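PDB 4OFQ: putative cell surface protein, which probably serves as a cell-surface adhesin of Streptococcus pyogenes, its antigen I/II-type C-terminal region being built of beta-sandwich domains. Local coordinates for residues T40-Q45 / T150-F155; L80-I85 / Y128-K133; K18-D23 / N182-H187. One frame throughout, in Å; residues are numbered along the deposited sequence. Where two conformers were deposited one is given.

Contact 1: T40-Q45 / T150-F155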
loop_
_atom_site.group_PDB
_atom_site.type_symbol
_atom_site.label_atom_id
_atom_site.label_comp_id
_atom_site.label_asym_id
_atom_site.label_seq_id
_atom_site.Cartn_x
_atom_site.Cartn_y
_atom_site.Cartn_z
ATOM N N THR A 40 5.524 -6.536 0.773
ATOM C CA THR A 40 6.560 -7.553 0.914
ATOM C C THR A 40 6.016 -8.793 1.595
ATOM O O THR A 40 5.606 -8.746 2.755
ATOM C CB THR A 40 7.772 -7.017 1.681
ATOM O OG1 THR A 40 8.378 -5.970 0.912
ATOM C CG2 THR A 40 8.812 -8.136 1.900
ATOM N N TYR A 41 5.993 -9.889 0.842
ATOM C CA TYR A 41 5.483 -11.157 1.317
ATOM C C TYR A 41 6.617 -12.111 1.623
ATOM O O TYR A 41 7.670 -12.092 0.959
ATOM C CB TYR A 41 4.599 -11.799 0.247
ATOM C CG TYR A 41 3.371 -11.012 -0.149
ATOM C CD1 TYR A 41 2.212 -11.051 0.630
ATOM C CD2 TYR A 41 3.347 -10.274 -1.329
ATOM C CE1 TYR A 41 1.075 -10.343 0.255
ATOM C CE2 TYR A 41 2.229 -9.572 -1.714
ATOM C CZ TYR A 41 1.088 -9.617 -0.922
ATOM O OH TYR A 41 -0.019 -8.905 -1.304
ATOM N N VAL A 42 6.395 -12.964 2.619
ATOM C CA VAL A 42 7.307 -14.061 2.905
ATOM C C VAL A 42 6.482 -15.337 2.753
ATOM O O VAL A 42 5.482 -15.520 3.446
ATOM C CB VAL A 42 7.874 -13.944 4.335
ATOM C CG1 VAL A 42 8.873 -15.073 4.629
ATOM C CG2 VAL A 42 8.520 -12.566 4.550
ATOM N N ALA A 43 6.874 -16.187 1.808
ATOM C CA ALA A 43 6.097 -17.366 1.479
ATOM C C ALA A 43 6.911 -18.600 1.811
ATOM O O ALA A 43 8.135 -18.621 1.593
ATOM C CB ALA A 43 5.717 -17.366 0.003
ATOM N N LYS A 44 6.238 -19.617 2.338
ATOM C CA LYS A 44 6.896 -20.879 2.659
ATOM C C LYS A 44 6.444 -21.998 1.734
ATOM O O LYS A 44 5.248 -22.170 1.489
ATOM C CB LYS A 44 6.623 -21.296 4.112
ATOM C CG LYS A 44 7.176 -22.693 4.453
ATOM C CD LYS A 44 6.976 -23.071 5.922
ATOM C CE LYS A 44 5.555 -23.513 6.186
ATOM N NZ LYS A 44 5.359 -23.988 7.589
ATOM N N GLN A 45 7.420 -22.760 1.247
ATOM C CA GLN A 45 7.197 -23.990 0.495
ATOM C C GLN A 45 7.530 -25.116 1.468
ATOM O O GLN A 45 8.690 -25.293 1.851
ATOM C CB GLN A 45 8.118 -24.008 -0.733
ATOM C CG GLN A 45 8.034 -25.230 -1.668
ATOM C CD GLN A 45 8.781 -24.976 -2.985
ATOM O OE1 GLN A 45 9.665 -24.113 -3.049
ATOM N NE2 GLN A 45 8.423 -25.716 -4.039
ATOM N N THR A 150 11.964 -20.713 1.468
ATOM C CA THR A 150 11.348 -19.437 1.826
ATOM C C THR A 150 11.541 -18.413 0.707
ATOM O O THR A 150 12.675 -18.124 0.303
ATOM C CB THR A 150 11.926 -18.888 3.144
ATOM O OG1 THR A 150 11.689 -19.838 4.195
ATOM C CG2 THR A 150 11.281 -17.540 3.510
ATOM N N TYR A 151 10.427 -17.879 0.216
ATOM C CA TYR A 151 10.440 -16.891 -0.856
ATOM C C TYR A 151 10.176 -15.518 -0.246
ATOM O O TYR A 151 9.215 -15.336 0.498
ATOM C CB TYR A 151 9.361 -17.204 -1.906
ATOM C CG TYR A 151 9.514 -18.523 -2.655
ATOM C CD1 TYR A 151 9.344 -19.741 -2.006
ATOM C CD2 TYR A 151 9.794 -18.544 -4.021
ATOM C CE1 TYR A 151 9.476 -20.957 -2.693
ATOM C CE2 TYR A 151 9.915 -19.753 -4.723
ATOM C CZ TYR A 151 9.760 -20.955 -4.053
ATOM O OH TYR A 151 9.886 -22.170 -4.729
ATOM N N ASN A 152 11.033 -14.553 -0.553
ATOM C CA ASN A 152 10.822 -13.191 -0.079
ATOM C C ASN A 152 10.601 -12.304 -1.300
ATOM O O ASN A 152 11.526 -12.090 -2.081
ATOM C CB ASN A 152 12.040 -12.738 0.717
ATOM C CG ASN A 152 11.779 -11.486 1.509
ATOM O OD1 ASN A 152 11.495 -10.433 0.946
ATOM N ND2 ASN A 152 11.911 -11.585 2.828
ATOM N N LEU A 153 9.373 -11.807 -1.460
ATOM C CA LEU A 153 8.907 -11.223 -2.716
ATOM C C LEU A 153 8.314 -9.844 -2.469
ATOM O O LEU A 153 7.538 -9.688 -1.535
ATOM C CB LEU A 153 7.780 -12.097 -3.283
ATOM C CG LEU A 153 8.071 -13.593 -3.422
ATOM C CD1 LEU A 153 6.829 -14.371 -3.907
ATOM C CD2 LEU A 153 9.249 -13.788 -4.374
ATOM N N SER A 154 8.652 -8.856 -3.296
ATOM C CA SER A 154 8.038 -7.526 -3.151
ATOM C C SER A 154 7.286 -7.117 -4.414
ATOM O O SER A 154 7.847 -7.190 -5.511
ATOM C CB SER A 154 9.103 -6.466 -2.830
ATOM O OG SER A 154 9.716 -6.744 -1.580
ATOM N N PHE A 155 6.043 -6.649 -4.254
ATOM C CA PHE A 155 5.236 -6.154 -5.374
ATOM C C PHE A 155 4.814 -4.698 -5.133
ATOM O O PHE A 155 4.632 -4.271 -3.977
ATOM C CB PHE A 155 3.928 -6.944 -5.512
ATOM C CG PHE A 155 4.089 -8.388 -5.928
ATOM C CD1 PHE A 155 4.221 -8.737 -7.275
ATOM C CD2 PHE A 155 4.013 -9.403 -4.983
ATOM C CE1 PHE A 155 4.322 -10.065 -7.654
ATOM C CE2 PHE A 155 4.117 -10.745 -5.360
ATOM C CZ PHE A 155 4.259 -11.070 -6.694
#
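Tyr41 and Leu153 exchange backbone hydrogen bonds in both directions, Tyr41 N to Leu153 O at 2.8 Å and Leu153 N to Tyr41 O at 3.0 Å, and Ala43 repeats the pattern with Tyr151. Non-hydrogen-bonded pairs alternate with these, Val42–Asn152 between them, Thr40–Ser154 and Lys44–Thr150 beyond them at either end, giving a regular antiparallel register with the two strand directions 160° apart. Here CA-H groups lean on carbonyls, as where Val42 CA lies 3.3 Å from Tyr151 O.

Two side-chain bonds tie the strands on opposite faces. On one, Thr40 OG1 meets Ser154 OG at 2.9 Å; Asn83 ND2 bonds both Ser154 OG and Asn152 OD1. On the other, the extended Gln45 chain carries its amide to the edge of the Tyr151 ring, where Tyr151 OH donates to Gln45 OE1 at 2.6 Å. That hydroxyl stands above the amide carbonyl plane, 39° out of it.

Apolar contacts fill in the rest. Tyr41 CE2 approaches Phe155 CD2 at 3.7 Å, the two side chains crossing at about a right angle, and Val42 CG1 touches Thr150 CG2 at 3.6 Å.

Strand 17-20 flanks 38-45, and strand 80-87 pairs with 149-157. The face carrying Tyr41, Ala43, Tyr151, Leu153 and Phe155 looks into the sandwich, onto strands 64-70 and 164-174 of the facing sheet.

Contact 2: L80-I85 / Y128-K133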
loop_
_atom_site.group_PDB
_atom_site.type_symbol
_atom_site.label_atom_id
_atom_site.label_comp_id
_atom_site.label_asym_id
_atom_site.label_seq_id
_atom_site.Cartn_x
_atom_site.Cartn_y
_atom_site.Cartn_z
ATOM N N LEU A 80 7.392 -7.238 -9.663
ATOM C CA LEU A 80 7.987 -8.179 -8.706
ATOM C C LEU A 80 9.492 -8.020 -8.577
ATOM O O LEU A 80 10.212 -7.995 -9.574
ATOM C CB LEU A 80 7.664 -9.639 -9.072
ATOM C CG LEU A 80 8.387 -10.698 -8.219
ATOM C CD1 LEU A 80 7.996 -10.572 -6.726
ATOM C CD2 LEU A 80 8.126 -12.136 -8.718
ATOM N N VAL A 81 9.960 -7.921 -7.341
ATOM C CA VAL A 81 11.387 -8.042 -7.043
ATOM C C VAL A 81 11.556 -9.266 -6.158
ATOM O O VAL A 81 10.941 -9.349 -5.086
ATOM C CB VAL A 81 11.927 -6.806 -6.297
ATOM C CG1 VAL A 81 13.402 -7.033 -5.848
ATOM C CG2 VAL A 81 11.793 -5.550 -7.162
ATOM N N VAL A 82 12.357 -10.231 -6.606
ATOM C CA VAL A 82 12.601 -11.413 -5.782
ATOM C C VAL A 82 13.768 -11.094 -4.869
ATOM O O VAL A 82 14.916 -11.056 -5.311
ATOM C CB VAL A 82 12.914 -12.649 -6.636
ATOM C CG1 VAL A 82 13.187 -13.867 -5.761
ATOM C CG2 VAL A 82 11.756 -12.936 -7.551
ATOM N N ASN A 83 13.481 -10.848 -3.595
ATOM C CA ASN A 83 14.550 -10.478 -2.671
ATOM C C ASN A 83 15.457 -11.670 -2.356
ATOM O O ASN A 83 16.685 -11.533 -2.277
ATOM C CB ASN A 83 13.961 -9.841 -1.415
ATOM C CG ASN A 83 13.066 -8.660 -1.748
ATOM O OD1 ASN A 83 13.494 -7.720 -2.407
ATOM N ND2 ASN A 83 11.808 -8.732 -1.343
ATOM N N SER A 84 14.853 -12.836 -2.180
ATOM C CA SER A 84 15.631 -14.048 -1.970
ATOM C C SER A 84 14.722 -15.263 -2.085
ATOM O O SER A 84 13.513 -15.167 -1.870
ATOM C CB SER A 84 16.280 -14.021 -0.586
ATOM O OG SER A 84 15.272 -13.948 0.411
ATOM N N ILE A 85 15.300 -16.395 -2.467
ATOM C CA ILE A 85 14.608 -17.679 -2.369
ATOM C C ILE A 85 15.622 -18.635 -1.767
ATOM O O ILE A 85 16.632 -18.961 -2.405
ATOM C CB ILE A 85 14.144 -18.212 -3.731
ATOM C CG1 ILE A 85 13.307 -17.162 -4.472
ATOM C CG2 ILE A 85 13.327 -19.498 -3.541
ATOM C CD1 ILE A 85 12.810 -17.642 -5.841
ATOM N N TYR A 128 2.867 -16.182 -10.895
ATOM C CA TYR A 128 4.228 -16.651 -11.092
ATOM C C TYR A 128 4.307 -18.091 -10.653
ATOM O O TYR A 128 3.643 -18.494 -9.695
ATOM C CB TYR A 128 5.211 -15.881 -10.232
ATOM C CG TYR A 128 5.621 -14.558 -10.803
ATOM C CD1 TYR A 128 4.930 -13.400 -10.471
ATOM C CD2 TYR A 128 6.704 -14.466 -11.678
ATOM C CE1 TYR A 128 5.318 -12.164 -10.993
ATOM C CE2 TYR A 128 7.095 -13.242 -12.202
ATOM C CZ TYR A 128 6.393 -12.105 -11.852
ATOM O OH TYR A 128 6.762 -10.889 -12.362
ATOM N N MET A 129 5.119 -18.869 -11.358
ATOM C CA MET A 129 5.417 -20.215 -10.904
ATOM C C MET A 129 6.923 -20.434 -10.884
ATOM O O MET A 129 7.643 -19.864 -11.706
ATOM C CB MET A 129 4.661 -21.283 -11.721
ATOM C CG MET A 129 5.008 -21.372 -13.197
ATOM S SD MET A 129 3.853 -22.434 -14.118
ATOM C CE MET A 129 3.897 -23.955 -13.169
ATOM N N TRP A 130 7.396 -21.208 -9.906
ATOM C CA TRP A 130 8.803 -21.604 -9.840
ATOM C C TRP A 130 8.861 -23.125 -9.981
ATOM O O TRP A 130 8.159 -23.853 -9.263
ATOM C CB TRP A 130 9.426 -21.169 -8.512
ATOM C CG TRP A 130 9.688 -19.713 -8.422
ATOM C CD1 TRP A 130 10.851 -19.075 -8.723
ATOM C CD2 TRP A 130 8.758 -18.691 -8.027
ATOM N NE1 TRP A 130 10.712 -17.720 -8.519
ATOM C CE2 TRP A 130 9.438 -17.460 -8.092
ATOM C CE3 TRP A 130 7.423 -18.701 -7.606
ATOM C CZ2 TRP A 130 8.824 -16.239 -7.770
ATOM C CZ3 TRP A 130 6.815 -17.479 -7.283
ATOM C CH2 TRP A 130 7.522 -16.277 -7.362
ATOM N N VAL A 131 9.660 -23.611 -10.933
ATOM C CA VAL A 131 9.695 -25.040 -11.249
ATOM C C VAL A 131 11.095 -25.568 -11.012
ATOM O O VAL A 131 12.064 -25.011 -11.530
ATOM C CB VAL A 131 9.310 -25.304 -12.727
ATOM C CG1 VAL A 131 9.345 -26.818 -13.047
ATOM C CG2 VAL A 131 7.936 -24.702 -13.034
ATOM N N ALA A 132 11.227 -26.623 -10.214
ATOM C CA ALA A 132 12.554 -27.220 -10.032
ATOM C C ALA A 132 13.110 -27.710 -11.373
ATOM O O ALA A 132 12.491 -28.552 -12.030
ATOM C CB ALA A 132 12.487 -28.369 -9.043
ATOM N N LYS A 133 14.282 -27.197 -11.754
ATOM C CA LYS A 133 14.933 -27.578 -13.009
ATOM C C LYS A 133 15.379 -29.047 -13.057
ATOM O O LYS A 133 15.410 -29.666 -14.130
ATOM C CB LYS A 133 16.147 -26.678 -13.271
ATOM C CG LYS A 133 15.827 -25.198 -13.418
ATOM C CD LYS A 133 17.118 -24.419 -13.640
ATOM C CE LYS A 133 16.863 -22.935 -13.702
ATOM N NZ LYS A 133 18.145 -22.221 -13.977
#
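Leu80 meets Tyr128 from its first side-chain carbon outward. Its CB already lies 3.6 Å from Tyr128 OH, beside the phenol end of the ring. A chi1 of 173° puts CG anti to the backbone N; from there the side chain slides past that of Tyr128 in the opposite direction, from the hydroxyl end toward the middle of the ring. Of the two methyls, CD1 packs against Ser154 O on the adjoining strand, whereas CD2 settles over the centre of the Tyr128 ring. CD2 is 3.6 Å from the ring centroid of Tyr128 and 11° off the ring normal, a well-centred CH-pi contact. The same methyl comes within 4.3 Å of Trp130 CZ2, reaching both aromatics. Tyr128 is steadied further by a hydrogen bond from OH to Gly77 O and by stacking with His101; it also touches Tyr70, one of the calcium-binding residues.

Strands 80-87 and 127-132 belong to the two facing sheets of the beta sandwich. Their axes pass 11.8 Å apart at 35°, and side chains alone bridge the gap. A classic beta bulge, in which Asn83 and Ser84 both face Asn152, interrupts the alternation of 80-87, and Ile85 points toward 128-133 as Leu80 and Val82 do.

Val82 makes a looser contact, its CG2 at the indole edge, 4.4 Å from Trp130 CZ2. Ile85 comes closer: its CD1 methyl lies 3.4 Å from Trp130 NE1 and 3.8 Å from Trp130 CD1. This hydrocarbon neighbour helps bury the indole N-H, for which the model offers no hydrogen-bond acceptor. Tyr151, from the strand paired with 80-87, meets the same indole edge-to-face.

Contact 3: K18-D23 / N182-H187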
loop_
_atom_site.group_PDB
_atom_site.type_symbol
_atom_site.label_atom_id
_atom_site.label_comp_id
_atom_site.label_asym_id
_atom_site.label_seq_id
_atom_site.Cartn_x
_atom_site.Cartn_y
_atom_site.Cartn_z
ATOM N N LYS A 18 1.707 -17.978 3.277
ATOM C CA LYS A 18 2.312 -16.688 2.989
ATOM C C LYS A 18 1.873 -15.674 4.050
ATOM O O LYS A 18 0.801 -15.815 4.654
ATOM C CB LYS A 18 1.954 -16.206 1.581
ATOM C CG LYS A 18 2.701 -14.930 1.159
ATOM C CD LYS A 18 2.554 -14.643 -0.336
ATOM C CE LYS A 18 1.145 -14.164 -0.727
ATOM N NZ LYS A 18 1.115 -13.787 -2.184
ATOM N N THR A 19 2.735 -14.693 4.313
ATOM C CA THR A 19 2.371 -13.557 5.146
ATOM C C THR A 19 2.900 -12.286 4.478
ATOM O O THR A 19 3.689 -12.357 3.544
ATOM C CB THR A 19 2.924 -13.696 6.568
ATOM O OG1 THR A 19 2.366 -12.667 7.400
ATOM C CG2 THR A 19 4.433 -13.592 6.552
ATOM N N ILE A 20 2.421 -11.130 4.923
ATOM C CA ILE A 20 2.930 -9.860 4.439
ATOM C C ILE A 20 3.468 -9.143 5.674
ATOM O O ILE A 20 2.864 -9.209 6.750
ATOM C CB ILE A 20 1.818 -9.026 3.733
ATOM C CG1 ILE A 20 2.359 -7.665 3.280
ATOM C CG2 ILE A 20 0.587 -8.842 4.650
ATOM C CD1 ILE A 20 1.357 -6.866 2.474
ATOM N N VAL A 21 4.608 -8.470 5.536
ATOM C CA VAL A 21 5.297 -7.927 6.703
ATOM C C VAL A 21 5.614 -6.442 6.547
ATOM O O VAL A 21 5.812 -5.953 5.430
ATOM C CB VAL A 21 6.599 -8.695 6.995
ATOM C CG1 VAL A 21 6.294 -10.155 7.334
ATOM C CG2 VAL A 21 7.543 -8.610 5.803
ATOM N N ASP A 22 5.648 -5.722 7.663
ATOM C CA ASP A 22 5.997 -4.308 7.593
ATOM C C ASP A 22 7.507 -4.122 7.636
ATOM O O ASP A 22 8.258 -5.107 7.569
ATOM C CB ASP A 22 5.289 -3.468 8.666
ATOM C CG ASP A 22 5.709 -3.816 10.081
ATOM O OD1 ASP A 22 6.702 -4.554 10.293
ATOM O OD2 ASP A 22 5.033 -3.327 11.011
ATOM N N ASP A 23 7.929 -2.866 7.780
ATOM C CA ASP A 23 9.345 -2.507 7.794
ATOM C C ASP A 23 10.067 -3.003 9.041
ATOM O O ASP A 23 11.297 -2.966 9.104
ATOM C CB ASP A 23 9.532 -0.987 7.620
ATOM C CG ASP A 23 8.815 -0.167 8.690
ATOM O OD1 ASP A 23 7.860 -0.673 9.324
ATOM O OD2 ASP A 23 9.203 1.006 8.892
ATOM N N ASN A 182 -2.810 -20.087 2.547
ATOM C CA ASN A 182 -3.764 -19.099 3.045
ATOM C C ASN A 182 -3.873 -17.880 2.132
ATOM O O ASN A 182 -2.917 -17.519 1.436
ATOM C CB ASN A 182 -3.331 -18.631 4.430
ATOM C CG ASN A 182 -1.934 -18.054 4.424
ATOM O OD1 ASN A 182 -0.981 -18.722 4.013
ATOM N ND2 ASN A 182 -1.810 -16.789 4.817
ATOM N N ILE A 183 -5.022 -17.216 2.147
ATOM C CA ILE A 183 -5.160 -15.993 1.352
ATOM C C ILE A 183 -4.800 -14.761 2.175
ATOM O O ILE A 183 -5.498 -14.412 3.130
ATOM C CB ILE A 183 -6.590 -15.852 0.786
ATOM C CG1 ILE A 183 -6.917 -17.058 -0.092
ATOM C CG2 ILE A 183 -6.738 -14.579 -0.030
ATOM C CD1 ILE A 183 -8.386 -17.154 -0.473
ATOM N N VAL A 184 -3.704 -14.103 1.804
ATOM C CA VAL A 184 -3.314 -12.870 2.468
ATOM C C VAL A 184 -4.142 -11.730 1.879
ATOM O O VAL A 184 -4.185 -11.546 0.661
ATOM C CB VAL A 184 -1.817 -12.593 2.276
ATOM C CG1 VAL A 184 -1.401 -11.314 3.013
ATOM C CG2 VAL A 184 -0.997 -13.791 2.760
ATOM N N VAL A 185 -4.804 -10.972 2.743
ATOM C CA VAL A 185 -5.676 -9.901 2.287
ATOM C C VAL A 185 -5.247 -8.556 2.854
ATOM O O VAL A 185 -5.003 -8.436 4.055
ATOM C CB VAL A 185 -7.132 -10.148 2.728
ATOM C CG1 VAL A 185 -8.046 -8.979 2.313
ATOM C CG2 VAL A 185 -7.640 -11.490 2.189
ATOM N N ASN A 186 -5.188 -7.540 1.996
ATOM C CA ASN A 186 -4.988 -6.179 2.471
ATOM C C ASN A 186 -5.953 -5.241 1.797
ATOM O O ASN A 186 -6.295 -5.438 0.639
ATOM C CB ASN A 186 -3.558 -5.734 2.212
ATOM C CG ASN A 186 -2.580 -6.536 3.008
ATOM O OD1 ASN A 186 -2.067 -7.561 2.546
ATOM N ND2 ASN A 186 -2.338 -6.103 4.230
ATOM N N HIS A 187 -6.390 -4.219 2.529
ATOM C CA HIS A 187 -7.341 -3.267 1.983
ATOM C C HIS A 187 -6.580 -2.050 1.497
ATOM O O HIS A 187 -5.695 -1.542 2.189
ATOM C CB HIS A 187 -8.372 -2.882 3.052
ATOM C CG HIS A 187 -9.475 -2.004 2.546
ATOM N ND1 HIS A 187 -9.679 -0.721 3.010
ATOM C CD2 HIS A 187 -10.439 -2.226 1.619
ATOM C CE1 HIS A 187 -10.718 -0.189 2.389
ATOM N NE2 HIS A 187 -11.203 -1.085 1.546
#
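Asn182 holds its CG between its own backbone N and carbonyl carbon (chi1 57°), a crowded position that brings the amide up to the backbone of Lys18. There the amide is gripped twice. OD1 of Asn182 takes the N-H of Lys18 N at 2.9 Å, in its carbonyl plane and on a lone pair, while Asn182 ND2 donates to Lys18 O at 2.8 Å. The second bond is nearly straight, 170° at the hydrogen, and Lys18 O lies in the amide plane. A side-chain amide thus bonds to the edge of strand 17-20 much as a neighbouring strand's peptide groups would.

Lys18 has a torsion of its own that matters: chi3 of 72° bends the chain and sets the place of CE, beyond which NZ is covalently joined to Asn168 CG. This is an intramolecular isopeptide bond between strands 17-20 and 164-174, of the kind known from Gram-positive surface proteins, and Asp68 OD2 receives a hydrogen bond from the same nitrogen. Strand 17-20 lies in one sheet of the beta sandwich, 164-174 and 177-188 side by side in the other, so the isopeptide link and the Asn182 bonds both join the two sheets.

Val184 fits between Lys18 and Ile20, one methyl to each. Its CG2 sits 3.3 Å from Lys18 O and 4.0 Å from Lys18 CB, the two side chains crossing at about a right angle, and Val184 CG1 rests 3.6 Å from Ile20 CG2. Farther along, Ile20 and Asn186 meet tip to tip, with Ile20 CD1 3.5 Å from Asn186 OD1; Asn186 ND2 turns to Lys31 O and Ile28 O.

All three contacts lie in the first of the two family regions of this chain and describe one beta sandwich. Contact 1 joins two strands within a sheet; contacts 2 and 3 bridge that sheet to the facing one. The centre of contact 1 is about 9 Å from that of contact 2 and about 10 Å from that of contact 3, which are themselves about 18 Å apart. Along the sequence each encloses the next: 18-23 and 182-187 outermost, then 40-45 with 150-155, then 80-85 with 128-133. Backbone bonds run from 18-23 through contact 1 to 80-85, so distant parts of the chain share a continuous sheet.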